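Local coordinates for protein dihydrodipicolinate synthase (Bacillus clausii KSM-K16, PDB 3E96) that probably acts as a 4-hydroxy-tetrahydrodipicolinate synthase, a TIM-barrel lyase of the DapA family, at residues E249-K254 with V261-E266. Numbering follows the deposited sequence.
Sequences EDLRGK and VVVIKE
Arg252 and Ile264 meet methyl to guanidinium: Ile264 CD1 sits 3.1 Å above the guanidinium plane, displaced toward its rim, with Arg252 CZ and NH2 each 3.3 Å from that carbon. Further back along the same side chain, Arg252 CD lies 3.9 Å from Ile264 CG1, and Arg252 CG rests 3.8 Å from Val263 CG1, so CG lies against Val263, while CD and the flat end lie against the adjacent Ile264. The bend at chi3 (62°) brings the arginine head over Ile264. Val263, whose CB points at the opposing helix, divides its two methyls: CG1 takes the arginine stem, while CG2 reaches Leu251 CG at 4.1 Å. The closest CA pair, Arg252 and Val263, is 5.6 Å apart, evidence that the segments come close here.

The arginine head is fixed from its rim. Its NH1 donates to Glu249 OE2, one turn earlier, over 2.9 Å at an N-H...O angle of 147°; OE2 accepts through its syn lone pair and lies 16° out of the guanidinium plane. NH2 bonds to Asn260 OD1 in the connecting loop. Leu251 also packs on Leu292 and Val293 of helix 287-299. With an alanine here instead of Arg252, Glu249 would probably lose its salt-bridge mate, Asn260 OD1 its donor, and the Ile264 methyl the flat group over it.

The contact joins helices 235-252 and 262-270, which come after strand 210-213 and helix 220-231. Ile264 neighbours Thr56, a predicted pyruvate-binding residue, and Arg252 is probably one layer behind the site. No hydrogen bond crosses between the segments: the buried guanidinium has a methyl over one face while Glu249 and Asn260 meet its N-H groups, its charge probably balanced by Glu249.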
ATOM      1  N   GLU B 249      12.436 -19.816  -0.843  1.00 14.79           N
ATOM      2  CA  GLU B 249      12.272 -18.376  -0.699  1.00 14.84           C
ATOM      3  C   GLU B 249      12.289 -17.676  -2.055  1.00 15.92           C
ATOM      4  O   GLU B 249      11.559 -16.703  -2.264  1.00 13.69           O
ATOM      5  CB  GLU B 249      13.356 -17.809   0.226  1.00 15.52           C
ATOM      6  CG  GLU B 249      13.175 -18.237   1.683  1.00 14.41           C
ATOM      7  CD  GLU B 249      11.867 -17.727   2.277  1.00 18.99           C
ATOM      8  OE1 GLU B 249      11.729 -16.498   2.444  1.00 17.98           O
ATOM      9  OE2 GLU B 249      10.969 -18.548   2.569  1.00 17.88           O
ATOM     10  N   ASP B 250      13.105 -18.170  -2.985  1.00 15.11           N
ATOM     11  CA  ASP B 250      13.150 -17.562  -4.311  1.00 17.17           C
ATOM     12  C   ASP B 250      11.848 -17.809  -5.063  1.00 16.67           C
ATOM     13  O   ASP B 250      11.386 -16.948  -5.813  1.00 14.38           O
ATOM     14  CB  ASP B 250      14.333 -18.095  -5.124  1.00 19.08           C
ATOM     15  CG  ASP B 250      15.657 -17.551  -4.638  1.00 20.39           C
ATOM     16  OD1 ASP B 250      15.669 -16.449  -4.046  1.00 22.11           O
ATOM     17  OD2 ASP B 250      16.691 -18.215  -4.860  1.00 22.97           O
ATOM     18  N   LEU B 251      11.248 -18.978  -4.855  1.00 14.55           N
ATOM     19  CA  LEU B 251       9.990 -19.293  -5.519  1.00 14.34           C
ATOM     20  C   LEU B 251       8.885 -18.383  -4.977  1.00 14.54           C
ATOM     21  O   LEU B 251       8.019 -17.928  -5.726  1.00 11.77           O
ATOM     22  CB  LEU B 251       9.625 -20.759  -5.297  1.00 17.06           C
ATOM     23  CG  LEU B 251       8.394 -21.280  -6.043  1.00 20.58           C
ATOM     24  CD1 LEU B 251       8.474 -20.925  -7.522  1.00 21.43           C
ATOM     25  CD2 LEU B 251       8.309 -22.793  -5.858  1.00 21.44           C
ATOM     26  N   ARG B 252       8.923 -18.121  -3.672  1.00 12.53           N
ATOM     27  CA  ARG B 252       7.953 -17.235  -3.034  1.00 13.68           C
ATOM     28  C   ARG B 252       8.142 -15.809  -3.556  1.00 13.04           C
ATOM     29  O   ARG B 252       7.191 -15.035  -3.657  1.00 12.56           O
ATOM     30  CB  ARG B 252       8.157 -17.216  -1.515  1.00 15.01           C
ATOM     31  CG  ARG B 252       7.775 -18.495  -0.786  1.00 16.91           C
ATOM     32  CD  ARG B 252       8.050 -18.345   0.703  1.00 17.10           C
ATOM     33  NE  ARG B 252       7.256 -17.272   1.298  1.00 16.39           N
ATOM     34  CZ  ARG B 252       7.492 -16.740   2.494  1.00 17.83           C
ATOM     35  NH1 ARG B 252       8.508 -17.176   3.227  1.00 17.72           N
ATOM     36  NH2 ARG B 252       6.703 -15.781   2.965  1.00 14.58           N
ATOM     37  N   GLY B 253       9.387 -15.470  -3.868  1.00 13.54           N
ATOM     38  CA  GLY B 253       9.703 -14.134  -4.345  1.00 14.10           C
ATOM     39  C   GLY B 253       9.366 -13.822  -5.792  1.00 14.36           C
ATOM     40  O   GLY B 253       9.505 -12.672  -6.219  1.00 13.62           O
ATOM     41  N   LYS B 254       8.927 -14.819  -6.556  1.00 13.79           N
ATOM     42  CA  LYS B 254       8.582 -14.589  -7.959  1.00 15.34           C
ATOM     43  C   LYS B 254       7.505 -13.519  -8.154  1.00 15.65           C
ATOM     44  O   LYS B 254       6.614 -13.346  -7.314  1.00 13.02           O
ATOM     45  CB  LYS B 254       8.112 -15.890  -8.630  1.00 17.15           C
ATOM     46  CG  LYS B 254       9.222 -16.904  -8.877  1.00 22.43           C
ATOM     47  CD  LYS B 254       8.739 -18.083  -9.730  1.00 22.10           C
ATOM     48  CE  LYS B 254       8.440 -17.661 -11.162  1.00 22.12           C
ATOM     49  NZ  LYS B 254       8.078 -18.824 -12.036  1.00 23.11           N
ATOM     50  N   VAL B 261       2.863 -15.525  -0.452  1.00 11.90           N
ATOM     51  CA  VAL B 261       1.978 -16.321   0.396  1.00 12.08           C
ATOM     52  C   VAL B 261       1.347 -17.499  -0.334  1.00 13.12           C
ATOM     53  O   VAL B 261       1.226 -18.591   0.227  1.00 13.20           O
ATOM     54  CB  VAL B 261       0.847 -15.446   0.992  1.00 11.76           C
ATOM     55  CG1 VAL B 261      -0.135 -16.316   1.790  1.00 12.43           C
ATOM     56  CG2 VAL B 261       1.444 -14.365   1.891  1.00 13.48           C
ATOM     57  N   VAL B 262       0.948 -17.288  -1.583  1.00 11.93           N
ATOM     58  CA  VAL B 262       0.312 -18.365  -2.327  1.00 12.96           C
ATOM     59  C   VAL B 262       1.212 -19.602  -2.439  1.00 13.79           C
ATOM     60  O   VAL B 262       0.716 -20.726  -2.397  1.00 13.49           O
ATOM     61  CB  VAL B 262      -0.161 -17.887  -3.727  1.00 13.55           C
ATOM     62  CG1 VAL B 262       1.018 -17.441  -4.567  1.00 12.78           C
ATOM     63  CG2 VAL B 262      -0.951 -19.003  -4.409  1.00 14.73           C
ATOM     64  N   VAL B 263       2.524 -19.407  -2.560  1.00 13.07           N
ATOM     65  CA  VAL B 263       3.447 -20.547  -2.630  1.00 13.80           C
ATOM     66  C   VAL B 263       3.394 -21.316  -1.305  1.00 13.91           C
ATOM     67  O   VAL B 263       3.392 -22.554  -1.287  1.00 14.27           O
ATOM     68  CB  VAL B 263       4.908 -20.094  -2.891  1.00 13.62           C
ATOM     69  CG1 VAL B 263       5.875 -21.256  -2.648  1.00 13.96           C
ATOM     70  CG2 VAL B 263       5.046 -19.601  -4.327  1.00 12.83           C
ATOM     71  N   ILE B 264       3.352 -20.580  -0.197  1.00 12.87           N
ATOM     72  CA  ILE B 264       3.276 -21.204   1.121  1.00 13.97           C
ATOM     73  C   ILE B 264       1.992 -22.031   1.249  1.00 14.49           C
ATOM     74  O   ILE B 264       2.022 -23.189   1.688  1.00 13.57           O
ATOM     75  CB  ILE B 264       3.299 -20.140   2.250  1.00 14.22           C
ATOM     76  CG1 ILE B 264       4.693 -19.517   2.349  1.00 15.42           C
ATOM     77  CG2 ILE B 264       2.919 -20.772   3.585  1.00 15.66           C
ATOM     78  CD1 ILE B 264       4.799 -18.411   3.382  1.00 17.52           C
ATOM     79  N   LYS B 265       0.866 -21.440   0.858  1.00 11.84           N
ATOM     80  CA  LYS B 265      -0.415 -22.131   0.958  1.00 14.04           C
ATOM     81  C   LYS B 265      -0.546 -23.367   0.082  1.00 15.00           C
ATOM     82  O   LYS B 265      -1.088 -24.386   0.519  1.00 15.44           O
ATOM     83  CB  LYS B 265      -1.567 -21.158   0.675  1.00 12.21           C
ATOM     84  CG  LYS B 265      -1.786 -20.156   1.813  1.00 11.98           C
ATOM     85  CD  LYS B 265      -3.061 -19.336   1.644  1.00 12.02           C
ATOM     86  CE  LYS B 265      -3.291 -18.448   2.867  1.00 11.25           C
ATOM     87  NZ  LYS B 265      -4.440 -17.502   2.696  1.00 10.55           N
ATOM     88  N   GLU B 266      -0.057 -23.301  -1.149  1.00 16.78           N
ATOM     89  CA  GLU B 266      -0.163 -24.468  -2.016  1.00 16.67           C
ATOM     90  C   GLU B 266       0.838 -25.540  -1.594  1.00 17.69           C
ATOM     91  O   GLU B 266       0.598 -26.731  -1.791  1.00 18.03           O
ATOM     92  CB  GLU B 266       0.008 -24.065  -3.481  1.00 17.25           C
ATOM     93  CG  GLU B 266      -1.170 -23.223  -3.962  1.00 16.11           C
ATOM     94  CD  GLU B 266      -1.347 -23.211  -5.464  1.00 18.09           C
ATOM     95  OE1 GLU B 266      -0.867 -24.150  -6.139  1.00 16.74           O
ATOM     96  OE2 GLU B 266      -1.991 -22.266  -5.970  1.00 17.82           O
TER